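Alpha-galactosidase (Lactobacillus brevis, PDB 3MI6) probably hydrolyses terminal, non-reducing alpha-D-galactose residues of alpha-D-galactosides, as a member of glycoside hydrolase family 36. Local coordinates at residues W200-R204 with T547-T551; F534-M539 with Y567-M572; L557-F561 with V651-Q655. All coordinates share one frame; numbering follows the deposited sequence.

Contact 1 (W200-R204 with T547-T551)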
ATOM      1  N   TRP D 200     -25.007  -1.199  15.293  1.00 32.70           N
ATOM      2  CA  TRP D 200     -26.129  -0.315  15.526  1.00 32.94           C
ATOM      3  C   TRP D 200     -25.633   1.132  15.563  1.00 32.62           C
ATOM      4  O   TRP D 200     -24.569   1.408  16.112  1.00 31.72           O
ATOM      5  CB  TRP D 200     -26.878  -0.726  16.803  1.00 31.96           C
ATOM      6  CG  TRP D 200     -27.882   0.281  17.232  1.00 32.21           C
ATOM      7  CD1 TRP D 200     -29.215   0.311  16.924  1.00 34.60           C
ATOM      8  CD2 TRP D 200     -27.634   1.430  18.044  1.00 34.20           C
ATOM      9  NE1 TRP D 200     -29.816   1.406  17.513  1.00 34.34           N
ATOM     10  CE2 TRP D 200     -28.861   2.111  18.199  1.00 34.95           C
ATOM     11  CE3 TRP D 200     -26.491   1.948  18.662  1.00 33.54           C
ATOM     12  CZ2 TRP D 200     -28.971   3.279  18.936  1.00 34.73           C
ATOM     13  CZ3 TRP D 200     -26.603   3.100  19.387  1.00 33.83           C
ATOM     14  CH2 TRP D 200     -27.835   3.754  19.525  1.00 35.45           C
ATOM     15  N   ALA D 201     -26.391   2.043  14.958  1.00 32.14           N
ATOM     16  CA  ALA D 201     -26.003   3.452  14.886  1.00 30.91           C
ATOM     17  C   ALA D 201     -24.747   3.732  14.019  1.00 33.27           C
ATOM     18  O   ALA D 201     -24.304   4.869  13.929  1.00 33.41           O
ATOM     19  CB  ALA D 201     -25.826   4.012  16.265  1.00 30.29           C
ATOM     20  N   ARG D 202     -24.175   2.702  13.397  1.00 31.49           N
ATOM     21  CA  ARG D 202     -23.119   2.892  12.398  1.00 31.49           C
ATOM     22  C   ARG D 202     -23.098   1.779  11.344  1.00 28.90           C
ATOM     23  O   ARG D 202     -22.064   1.194  11.079  1.00 29.05           O
ATOM     24  CB  ARG D 202     -21.732   3.056  13.049  1.00 27.42           C
ATOM     25  CG  ARG D 202     -21.616   2.469  14.423  1.00 28.54           C
ATOM     26  CD  ARG D 202     -20.213   2.638  15.017  1.00 28.49           C
ATOM     27  NE  ARG D 202     -19.358   1.543  14.570  1.00 32.04           N
ATOM     28  CZ  ARG D 202     -18.739   0.664  15.358  1.00 28.00           C
ATOM     29  NH1 ARG D 202     -18.825   0.739  16.673  1.00 24.42           N
ATOM     30  NH2 ARG D 202     -17.999  -0.286  14.800  1.00 30.15           N
ATOM     31  N   GLU D 203     -24.239   1.505  10.737  1.00 27.78           N
ATOM     32  CA  GLU D 203     -24.348   0.413   9.776  1.00 30.64           C
ATOM     33  C   GLU D 203     -23.556   0.604   8.475  1.00 31.83           C
ATOM     34  O   GLU D 203     -23.392   1.712   7.964  1.00 32.40           O
ATOM     35  CB  GLU D 203     -25.821   0.148   9.416  1.00 31.74           C
ATOM     36  CG  GLU D 203     -26.708  -0.281  10.577  1.00 33.87           C
ATOM     37  CD  GLU D 203     -27.280   0.891  11.362  1.00 33.85           C
ATOM     38  OE1 GLU D 203     -26.550   1.880  11.575  1.00 30.80           O
ATOM     39  OE2 GLU D 203     -28.468   0.812  11.763  1.00 34.41           O
ATOM     40  N   ARG D 204     -23.072  -0.505   7.943  1.00 31.38           N
ATOM     41  CA  ARG D 204     -22.686  -0.577   6.542  1.00 30.21           C
ATOM     42  C   ARG D 204     -21.560   0.340   6.069  1.00 30.79           C
ATOM     43  O   ARG D 204     -21.587   0.794   4.933  1.00 32.34           O
ATOM     44  CB  ARG D 204     -23.929  -0.418   5.650  1.00 28.69           C
ATOM     45  CG  ARG D 204     -24.803  -1.664   5.646  1.00 28.93           C
ATOM     46  CD  ARG D 204     -26.017  -1.546   4.752  1.00 26.88           C
ATOM     47  NE  ARG D 204     -26.943  -0.542   5.259  1.00 30.66           N
ATOM     48  CZ  ARG D 204     -27.664  -0.681   6.374  1.00 33.79           C
ATOM     49  NH1 ARG D 204     -27.551  -1.790   7.107  1.00 34.70           N
ATOM     50  NH2 ARG D 204     -28.484   0.295   6.767  1.00 31.56           N
ATOM     51  N   THR D 547     -33.125   3.455   7.933  1.00 36.42           N
ATOM     52  CA  THR D 547     -31.745   3.089   7.612  1.00 35.09           C
ATOM     53  C   THR D 547     -30.828   2.913   8.819  1.00 34.32           C
ATOM     54  O   THR D 547     -30.063   1.955   8.893  1.00 33.79           O
ATOM     55  CB  THR D 547     -31.129   4.114   6.658  1.00 35.08           C
ATOM     56  OG1 THR D 547     -32.126   4.513   5.713  1.00 38.42           O
ATOM     57  CG2 THR D 547     -29.921   3.528   5.918  1.00 31.07           C
ATOM     58  N   SER D 548     -30.890   3.857   9.748  1.00 34.65           N
ATOM     59  CA  SER D 548     -30.129   3.767  10.986  1.00 34.87           C
ATOM     60  C   SER D 548     -30.855   4.527  12.084  1.00 33.67           C
ATOM     61  O   SER D 548     -31.514   5.520  11.813  1.00 33.69           O
ATOM     62  CB  SER D 548     -28.727   4.362  10.796  1.00 31.74           C
ATOM     63  OG  SER D 548     -27.951   4.222  11.976  1.00 30.08           O
ATOM     64  N   ASP D 549     -30.733   4.056  13.316  1.00 32.58           N
ATOM     65  CA  ASP D 549     -31.169   4.832  14.462  1.00 34.82           C
ATOM     66  C   ASP D 549     -30.305   6.068  14.620  1.00 38.14           C
ATOM     67  O   ASP D 549     -30.724   7.066  15.212  1.00 43.19           O
ATOM     68  CB  ASP D 549     -31.107   4.010  15.737  1.00 35.25           C
ATOM     69  CG  ASP D 549     -32.448   3.456  16.122  1.00 37.58           C
ATOM     70  OD1 ASP D 549     -33.452   3.975  15.589  1.00 33.77           O
ATOM     71  OD2 ASP D 549     -32.493   2.501  16.946  1.00 40.95           O
ATOM     72  N   ASP D 550     -29.086   5.995  14.104  1.00 37.17           N
ATOM     73  CA  ASP D 550     -28.221   7.157  14.084  1.00 38.46           C
ATOM     74  C   ASP D 550     -28.761   8.150  13.054  1.00 38.08           C
ATOM     75  O   ASP D 550     -28.722   7.880  11.850  1.00 35.83           O
ATOM     76  CB  ASP D 550     -26.788   6.751  13.744  1.00 33.69           C
ATOM     77  CG  ASP D 550     -25.807   7.886  13.922  1.00 35.95           C
ATOM     78  OD1 ASP D 550     -26.219   9.068  13.883  1.00 40.21           O
ATOM     79  OD2 ASP D 550     -24.608   7.605  14.117  1.00 38.97           O
ATOM     80  N   THR D 551     -29.265   9.288  13.542  1.00 37.73           N
ATOM     81  CA  THR D 551     -29.804  10.349  12.691  1.00 36.25           C
ATOM     82  C   THR D 551     -28.933  11.610  12.711  1.00 38.43           C
ATOM     83  O   THR D 551     -29.397  12.703  12.333  1.00 35.92           O
ATOM     84  CB  THR D 551     -31.237  10.744  13.122  1.00 37.57           C
ATOM     85  OG1 THR D 551     -31.210  11.272  14.456  1.00 38.27           O
ATOM     86  CG2 THR D 551     -32.142   9.545  13.091  1.00 37.25           C
TER
HETATM   87  O   HOH W   1     -29.269   1.968  14.051  1.00 34.04           O
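S548 OG is gripped from two directions: it gives its proton to E203 OE1 at 2.8 Å and accepts from D550 N at 3.0 Å. The second bond defines an ST turn in the loop that follows strand 544-546 of the TIM barrel, and the first ties that turn to a loop of the N-terminal beta domain. E203 OE1 is met on its syn side, 23° out of the carboxylate plane.

The other carboxylate oxygen works through a water, which donates to E203 OE2 at 2.7 Å and accepts from A201 N at 3.0 Å and from D549 N at 2.7 Å. E203 OE2 also accepts from G531 N, so the carboxylate is fixed at both oxygens. R204 NH2 makes a weak, bent bond to T547 O at 3.1 Å; the guanidinium also hydrogen-bonds T563 through NE and G531 O through NH1.

D549 is the predicted proton donor and W200 a predicted substrate-binding residue. With W200 CG anti to the backbone N (chi1 170°), the indole edge reaches across to the acid, and A201 CB lies over one indole face, toward its rim. D549 OD1 accepts from W546 NE1, so each oxygen has an indole partner. The bond from W200 NE1 to D549 OD2 spans 2.9 Å with a 163° angle at the hydrogen, runs close to the indole plane and uses the anti lone pair of that oxygen.

Contact 2 (F534-M539 with Y567-M572)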
ATOM      1  N   PHE D 534     -31.831  -4.456   7.089  1.00 35.38           N
ATOM      2  CA  PHE D 534     -31.896  -3.704   5.856  1.00 36.00           C
ATOM      3  C   PHE D 534     -31.538  -4.579   4.654  1.00 36.14           C
ATOM      4  O   PHE D 534     -30.372  -4.595   4.224  1.00 34.41           O
ATOM      5  CB  PHE D 534     -30.923  -2.529   5.949  1.00 36.05           C
ATOM      6  CG  PHE D 534     -31.190  -1.447   4.957  1.00 32.28           C
ATOM      7  CD1 PHE D 534     -30.749  -1.564   3.667  1.00 28.73           C
ATOM      8  CD2 PHE D 534     -31.895  -0.314   5.333  1.00 32.91           C
ATOM      9  CE1 PHE D 534     -31.005  -0.574   2.762  1.00 32.63           C
ATOM     10  CE2 PHE D 534     -32.159   0.688   4.440  1.00 32.56           C
ATOM     11  CZ  PHE D 534     -31.713   0.564   3.147  1.00 35.76           C
ATOM     12  N   ASP D 535     -32.522  -5.288   4.099  1.00 31.63           N
ATOM     13  CA  ASP D 535     -32.223  -6.249   3.045  1.00 31.31           C
ATOM     14  C   ASP D 535     -33.325  -6.466   2.010  1.00 31.35           C
ATOM     15  O   ASP D 535     -34.462  -6.103   2.212  1.00 31.30           O
ATOM     16  CB  ASP D 535     -31.805  -7.575   3.658  1.00 33.65           C
ATOM     17  CG  ASP D 535     -32.902  -8.205   4.480  1.00 36.81           C
ATOM     18  OD1 ASP D 535     -34.094  -8.077   4.106  1.00 36.35           O
ATOM     19  OD2 ASP D 535     -32.562  -8.842   5.500  1.00 37.75           O
ATOM     20  N   LEU D 536     -32.963  -7.073   0.887  1.00 32.96           N
ATOM     21  CA  LEU D 536     -33.891  -7.240  -0.224  1.00 32.73           C
ATOM     22  C   LEU D 536     -35.133  -8.017   0.217  1.00 35.79           C
ATOM     23  O   LEU D 536     -36.224  -7.824  -0.315  1.00 36.02           O
ATOM     24  CB  LEU D 536     -33.199  -7.895  -1.432  1.00 28.99           C
ATOM     25  CG  LEU D 536     -31.973  -7.163  -2.035  1.00 30.33           C
ATOM     26  CD1 LEU D 536     -31.229  -8.050  -2.995  1.00 29.12           C
ATOM     27  CD2 LEU D 536     -32.314  -5.853  -2.715  1.00 26.85           C
ATOM     28  N   GLY D 537     -34.969  -8.869   1.221  1.00 35.76           N
ATOM     29  CA  GLY D 537     -36.067  -9.692   1.673  1.00 34.28           C
ATOM     30  C   GLY D 537     -37.226  -8.840   2.134  1.00 35.91           C
ATOM     31  O   GLY D 537     -38.383  -9.178   1.910  1.00 38.13           O
HETATM   32  N   MSE D 538     -36.917  -7.731   2.790  1.00 34.68           N
HETATM   33  CA  MSE D 538     -37.953  -6.880   3.346  1.00 34.57           C
HETATM   34  C   MSE D 538     -38.484  -5.859   2.347  1.00 36.81           C
HETATM   35  O   MSE D 538     -39.630  -5.434   2.466  1.00 35.49           O
HETATM   36  CB  MSE D 538     -37.425  -6.168   4.579  1.00 34.46           C
HETATM   37  CG  MSE D 538     -36.856  -7.106   5.603  1.00 37.44           C
HETATM   38 SE   MSE D 538     -38.263  -7.894   6.725  1.00 62.35          SE
HETATM   39  CE  MSE D 538     -38.964  -6.259   7.528  1.00 41.77           C
HETATM   40  N   MSE D 539     -37.654  -5.471   1.373  1.00 34.00           N
HETATM   41  CA  MSE D 539     -38.046  -4.498   0.366  1.00 35.65           C
HETATM   42  C   MSE D 539     -39.149  -5.029  -0.557  1.00 39.55           C
HETATM   43  O   MSE D 539     -39.899  -4.252  -1.158  1.00 39.94           O
HETATM   44  CB  MSE D 539     -36.845  -4.064  -0.489  1.00 40.74           C
HETATM   45  CG  MSE D 539     -35.655  -3.484   0.284  1.00 42.59           C
HETATM   46 SE   MSE D 539     -36.069  -1.982   1.485  1.00 57.88          SE
HETATM   47  CE  MSE D 539     -34.451  -2.082   2.557  1.00 38.57           C
ATOM     48  N   TYR D 567     -28.172  -0.408  -2.236  1.00 27.63           N
ATOM     49  CA  TYR D 567     -29.568  -0.005  -2.169  1.00 27.93           C
ATOM     50  C   TYR D 567     -29.804   1.457  -2.579  1.00 27.82           C
ATOM     51  O   TYR D 567     -29.173   2.368  -2.065  1.00 28.07           O
ATOM     52  CB  TYR D 567     -30.125  -0.319  -0.767  1.00 27.71           C
ATOM     53  CG  TYR D 567     -29.748  -1.708  -0.247  1.00 27.97           C
ATOM     54  CD1 TYR D 567     -30.604  -2.779  -0.382  1.00 29.75           C
ATOM     55  CD2 TYR D 567     -28.533  -1.934   0.380  1.00 27.76           C
ATOM     56  CE1 TYR D 567     -30.265  -4.031   0.097  1.00 30.23           C
ATOM     57  CE2 TYR D 567     -28.180  -3.168   0.848  1.00 25.79           C
ATOM     58  CZ  TYR D 567     -29.042  -4.222   0.706  1.00 31.07           C
ATOM     59  OH  TYR D 567     -28.688  -5.475   1.182  1.00 30.65           O
ATOM     60  N   PRO D 568     -30.743   1.673  -3.507  1.00 29.74           N
ATOM     61  CA  PRO D 568     -31.121   2.998  -4.012  1.00 28.20           C
ATOM     62  C   PRO D 568     -31.760   3.832  -2.922  1.00 30.70           C
ATOM     63  O   PRO D 568     -32.355   3.278  -2.014  1.00 32.80           O
ATOM     64  CB  PRO D 568     -32.173   2.692  -5.071  1.00 31.57           C
ATOM     65  CG  PRO D 568     -32.185   1.177  -5.238  1.00 31.83           C
ATOM     66  CD  PRO D 568     -31.624   0.603  -4.012  1.00 30.91           C
ATOM     67  N   GLN D 569     -31.666   5.149  -3.025  1.00 32.16           N
ATOM     68  CA  GLN D 569     -32.167   6.040  -1.981  1.00 33.51           C
ATOM     69  C   GLN D 569     -33.663   5.901  -1.709  1.00 34.44           C
ATOM     70  O   GLN D 569     -34.130   6.242  -0.629  1.00 35.44           O
ATOM     71  CB  GLN D 569     -31.837   7.498  -2.307  1.00 30.64           C
ATOM     72  CG  GLN D 569     -32.542   8.025  -3.515  1.00 29.99           C
ATOM     73  CD  GLN D 569     -31.831   7.711  -4.806  1.00 30.81           C
ATOM     74  OE1 GLN D 569     -31.065   6.756  -4.889  1.00 32.06           O
ATOM     75  NE2 GLN D 569     -32.078   8.524  -5.830  1.00 30.66           N
ATOM     76  N   ALA D 570     -34.415   5.419  -2.691  1.00 34.26           N
ATOM     77  CA  ALA D 570     -35.842   5.194  -2.503  1.00 34.85           C
ATOM     78  C   ALA D 570     -36.111   4.328  -1.265  1.00 35.25           C
ATOM     79  O   ALA D 570     -37.132   4.482  -0.594  1.00 34.49           O
ATOM     80  CB  ALA D 570     -36.435   4.547  -3.747  1.00 34.38           C
HETATM   81  N   MSE D 571     -35.170   3.442  -0.964  1.00 34.08           N
HETATM   82  CA  MSE D 571     -35.312   2.482   0.117  1.00 35.56           C
HETATM   83  C   MSE D 571     -34.923   3.014   1.512  1.00 36.69           C
HETATM   84  O   MSE D 571     -35.259   2.400   2.531  1.00 37.03           O
HETATM   85  CB  MSE D 571     -34.495   1.238  -0.210  1.00 35.11           C
HETATM   86  CG  MSE D 571     -34.973   0.478  -1.445  1.00 36.34           C
HETATM   87 SE   MSE D 571     -33.915  -1.147  -1.741  1.00 60.10          SE
HETATM   88  CE  MSE D 571     -34.695  -1.738  -3.458  1.00 35.64           C
HETATM   89  N   MSE D 572     -34.246   4.161   1.555  1.00 35.39           N
HETATM   90  CA  MSE D 572     -33.674   4.681   2.796  1.00 34.74           C
HETATM   91  C   MSE D 572     -34.496   5.778   3.464  1.00 36.32           C
HETATM   92  O   MSE D 572     -34.499   6.921   3.012  1.00 35.68           O
HETATM   93  CB  MSE D 572     -32.287   5.260   2.532  1.00 34.19           C
HETATM   94  CG  MSE D 572     -31.168   4.265   2.346  1.00 36.22           C
HETATM   95 SE   MSE D 572     -29.534   5.224   1.744  1.00 51.19          SE
HETATM   96  CE  MSE D 572     -29.545   4.789  -0.185  1.00 32.54           C
TER
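F534 drives one corner of its ring into Y567: CE1 sits over the tyrosine face, off centre, 3.5 Å from Y567 CG. The planes stand at 88° with centroids 5.0 Å apart, which makes this a T-shaped (edge-to-face) pair, with F534 supplying the edge. F534 CG is anti to the backbone N (chi1 -162°), and this sends the ring across to the facing segment, where CZ also meets M572 CG at 3.8 Å.

The hollow beside the phenylalanine is filled by selenomethionines, modelled with SE in place of sulfur. M539 bends at chi2 (-54°) and lays its CE methyl over the centre of the F534 ring. M571, by contrast, runs straight beyond CG, and its SE lies in plane at the Y567 edge while touching M539 CG at 3.5 Å. M539, on the short helix 536-539, and M571 thus lean on each other beside the aromatic pair. L536 CD2 approaches the tyrosine ring obliquely, 3.9 Å from Y567 CE1.

The buried polar ends have partners. D535 is the N-cap of helix 536-539: D535 OD1 accepts from M538 N at 3.1 Å, and the carboxylate also hydrogen-bonds S225 and S255. Y567 OH hydrogen-bonds N230. F534 further makes a cation-pi contact with R204.

Both segments lead into neighbouring parallel strands, 544-546 and 572-576, so this is hydrophobic packing between successive connections of a TIM barrel.

Contact 3 (L557-F561 with V651-Q655)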
ATOM      1  N   LEU D 557     -24.056  10.491   6.476  1.00 28.32           N
ATOM      2  CA  LEU D 557     -23.206  10.539   5.304  1.00 28.68           C
ATOM      3  C   LEU D 557     -22.539   9.181   5.104  1.00 30.59           C
ATOM      4  O   LEU D 557     -22.701   8.542   4.059  1.00 30.95           O
ATOM      5  CB  LEU D 557     -22.136  11.609   5.479  1.00 31.75           C
ATOM      6  CG  LEU D 557     -22.181  12.902   4.664  1.00 32.60           C
ATOM      7  CD1 LEU D 557     -23.499  13.061   3.910  1.00 30.14           C
ATOM      8  CD2 LEU D 557     -21.883  14.109   5.571  1.00 31.56           C
ATOM      9  N   LEU D 558     -21.791   8.722   6.101  1.00 28.61           N
ATOM     10  CA  LEU D 558     -21.125   7.437   5.950  1.00 26.13           C
ATOM     11  C   LEU D 558     -22.124   6.299   5.721  1.00 28.08           C
ATOM     12  O   LEU D 558     -21.959   5.515   4.790  1.00 29.39           O
ATOM     13  CB  LEU D 558     -20.186   7.162   7.118  1.00 26.81           C
ATOM     14  CG  LEU D 558     -18.827   7.877   7.087  1.00 25.51           C
ATOM     15  CD1 LEU D 558     -18.981   9.381   7.013  1.00 27.30           C
ATOM     16  CD2 LEU D 558     -17.997   7.514   8.275  1.00 26.01           C
ATOM     17  N   ILE D 559     -23.178   6.235   6.536  1.00 30.84           N
ATOM     18  CA  ILE D 559     -24.139   5.134   6.472  1.00 28.74           C
ATOM     19  C   ILE D 559     -24.877   5.073   5.132  1.00 29.12           C
ATOM     20  O   ILE D 559     -25.022   4.003   4.539  1.00 28.33           O
ATOM     21  CB  ILE D 559     -25.142   5.185   7.635  1.00 27.56           C
ATOM     22  CG1 ILE D 559     -24.403   5.015   8.962  1.00 29.83           C
ATOM     23  CG2 ILE D 559     -26.132   4.061   7.508  1.00 27.75           C
ATOM     24  CD1 ILE D 559     -25.207   5.314  10.209  1.00 26.32           C
ATOM     25  N   GLN D 560     -25.320   6.229   4.647  1.00 28.29           N
ATOM     26  CA  GLN D 560     -26.007   6.309   3.359  1.00 28.69           C
ATOM     27  C   GLN D 560     -25.081   6.051   2.155  1.00 29.95           C
ATOM     28  O   GLN D 560     -25.435   5.327   1.210  1.00 27.80           O
ATOM     29  CB  GLN D 560     -26.750   7.636   3.239  1.00 25.21           C
ATOM     30  CG  GLN D 560     -27.866   7.752   4.273  1.00 29.08           C
ATOM     31  CD  GLN D 560     -28.582   9.101   4.251  1.00 31.05           C
ATOM     32  OE1 GLN D 560     -29.105   9.560   5.274  1.00 31.09           O
ATOM     33  NE2 GLN D 560     -28.613   9.737   3.082  1.00 29.06           N
ATOM     34  N   PHE D 561     -23.886   6.624   2.200  1.00 29.22           N
ATOM     35  CA  PHE D 561     -22.930   6.381   1.146  1.00 27.70           C
ATOM     36  C   PHE D 561     -22.751   4.877   0.977  1.00 29.42           C
ATOM     37  O   PHE D 561     -22.861   4.358  -0.129  1.00 30.31           O
ATOM     38  CB  PHE D 561     -21.596   7.031   1.473  1.00 28.86           C
ATOM     39  CG  PHE D 561     -20.768   7.337   0.262  1.00 30.76           C
ATOM     40  CD1 PHE D 561     -19.816   6.443  -0.182  1.00 28.82           C
ATOM     41  CD2 PHE D 561     -20.947   8.525  -0.435  1.00 28.24           C
ATOM     42  CE1 PHE D 561     -19.060   6.735  -1.287  1.00 28.47           C
ATOM     43  CE2 PHE D 561     -20.196   8.805  -1.532  1.00 27.43           C
ATOM     44  CZ  PHE D 561     -19.252   7.910  -1.959  1.00 27.46           C
ATOM     45  N   VAL D 651     -14.323  14.741   2.686  1.00 34.86           N
ATOM     46  CA  VAL D 651     -15.351  15.218   1.769  1.00 33.95           C
ATOM     47  C   VAL D 651     -16.185  14.074   1.184  1.00 32.42           C
ATOM     48  O   VAL D 651     -15.630  13.127   0.615  1.00 32.58           O
ATOM     49  CB  VAL D 651     -14.723  16.075   0.632  1.00 29.46           C
ATOM     50  CG1 VAL D 651     -15.795  16.597  -0.295  1.00 24.77           C
ATOM     51  CG2 VAL D 651     -13.939  17.212   1.239  1.00 30.03           C
ATOM     52  N   THR D 652     -17.508  14.166   1.341  1.00 27.97           N
ATOM     53  CA  THR D 652     -18.439  13.215   0.740  1.00 28.39           C
ATOM     54  C   THR D 652     -19.293  13.974  -0.236  1.00 28.95           C
ATOM     55  O   THR D 652     -19.795  15.034   0.102  1.00 29.30           O
ATOM     56  CB  THR D 652     -19.408  12.606   1.787  1.00 31.18           C
ATOM     57  OG1 THR D 652     -18.706  11.685   2.622  1.00 33.59           O
ATOM     58  CG2 THR D 652     -20.554  11.858   1.112  1.00 28.40           C
ATOM     59  N   SER D 653     -19.490  13.447  -1.439  1.00 28.30           N
ATOM     60  CA  SER D 653     -20.388  14.121  -2.357  1.00 27.13           C
ATOM     61  C   SER D 653     -21.117  13.173  -3.264  1.00 30.30           C
ATOM     62  O   SER D 653     -20.591  12.130  -3.646  1.00 32.30           O
ATOM     63  CB  SER D 653     -19.635  15.152  -3.191  1.00 29.90           C
ATOM     64  OG  SER D 653     -18.800  14.518  -4.140  1.00 32.38           O
ATOM     65  N   TRP D 654     -22.340  13.544  -3.614  1.00 31.07           N
ATOM     66  CA  TRP D 654     -23.074  12.795  -4.614  1.00 30.47           C
ATOM     67  C   TRP D 654     -24.117  13.562  -5.417  1.00 31.48           C
ATOM     68  O   TRP D 654     -24.319  14.773  -5.228  1.00 30.51           O
ATOM     69  CB  TRP D 654     -23.678  11.496  -4.062  1.00 31.76           C
ATOM     70  CG  TRP D 654     -24.008  11.326  -2.595  1.00 33.17           C
ATOM     71  CD1 TRP D 654     -23.551  10.314  -1.747  1.00 39.10           C
ATOM     72  CD2 TRP D 654     -24.904  12.102  -1.819  1.00 29.76           C
ATOM     73  NE1 TRP D 654     -24.115  10.436  -0.482  1.00 34.28           N
ATOM     74  CE2 TRP D 654     -24.942  11.529  -0.501  1.00 33.40           C
ATOM     75  CE3 TRP D 654     -25.664  13.222  -2.087  1.00 28.34           C
ATOM     76  CZ2 TRP D 654     -25.716  12.051   0.510  1.00 30.75           C
ATOM     77  CZ3 TRP D 654     -26.418  13.733  -1.093  1.00 31.61           C
ATOM     78  CH2 TRP D 654     -26.456  13.150   0.195  1.00 34.40           C
ATOM     79  N   GLN D 655     -24.778  12.836  -6.319  1.00 28.51           N
ATOM     80  CA  GLN D 655     -25.642  13.462  -7.303  1.00 29.03           C
ATOM     81  C   GLN D 655     -26.820  12.565  -7.695  1.00 30.08           C
ATOM     82  O   GLN D 655     -26.651  11.367  -7.906  1.00 30.52           O
ATOM     83  CB  GLN D 655     -24.808  13.783  -8.547  1.00 26.71           C
ATOM     84  CG  GLN D 655     -25.368  14.880  -9.428  1.00 29.93           C
ATOM     85  CD  GLN D 655     -24.520  15.134 -10.674  1.00 30.01           C
ATOM     86  OE1 GLN D 655     -25.018  15.596 -11.704  1.00 28.76           O
ATOM     87  NE2 GLN D 655     -23.239  14.821 -10.581  1.00 30.71           N
TER
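Aromatic contact comes first: F561 and W654 meet rim to rim, with F561 CD2 3.4 Å from W654 CD1. The planes are only 20° apart, yet the rings lie side by side and are not stacked: neither is over the face of the other, and the F561 centroid is 5.6 Å from that of the W654 five-membered ring. The torsion that swings F561 CG anti to the backbone N (chi1 -155°) carries the ring off the helix and up to the strand, where S653 O lies in plane at its edge.

Methyl and methine groups pack against the same rings. T652 CG2 fits between the two helix residues, 3.7 Å from F561 CD2 and 4.0 Å from L557 CG. L557 CD1 lies 4.2 Å from W654 CZ2. Helix 553-566 of the TIM barrel is thereby laid against strand 651-657 of the C-terminal antiparallel sheet, the two local axes 9.9 Å apart at 44°. Shortening F561 to an alanine is likely to leave a gap between T652 CG2 and W654 CD1, both of which now pack on F561 CD2.

Partners beyond the two segments complete the setting. W654 also meets the rings of F599, F638 and Y669, the last edge-to-face. S653 CB is directed away from the helix, and its OG hydrogen-bonds D642.

Overall arrangement
Helix 553-566 follows the 547-551 loop of contact 1, supplies 557-561 to contact 3 and leads into 567-572 of contact 2. The centre of contact 1 is about 14 Å from those of contacts 2 and 3, which are about 17 Å apart. I559 CD1 packs 3.4 Å from S548 OG, R204 NH1 lies 3.6 Å from F534 CB, and M572 SE is 3.9 Å from Q560 CG. Contact 1 belongs to the predicted active site, the D549 side chain about 5 Å from that of N481. Contact 2, centred about 4 Å from the chain centre, has the F534 side chain about 9 Å from that of C527, predicted to bind substrate; contact 3 lies away from these sites.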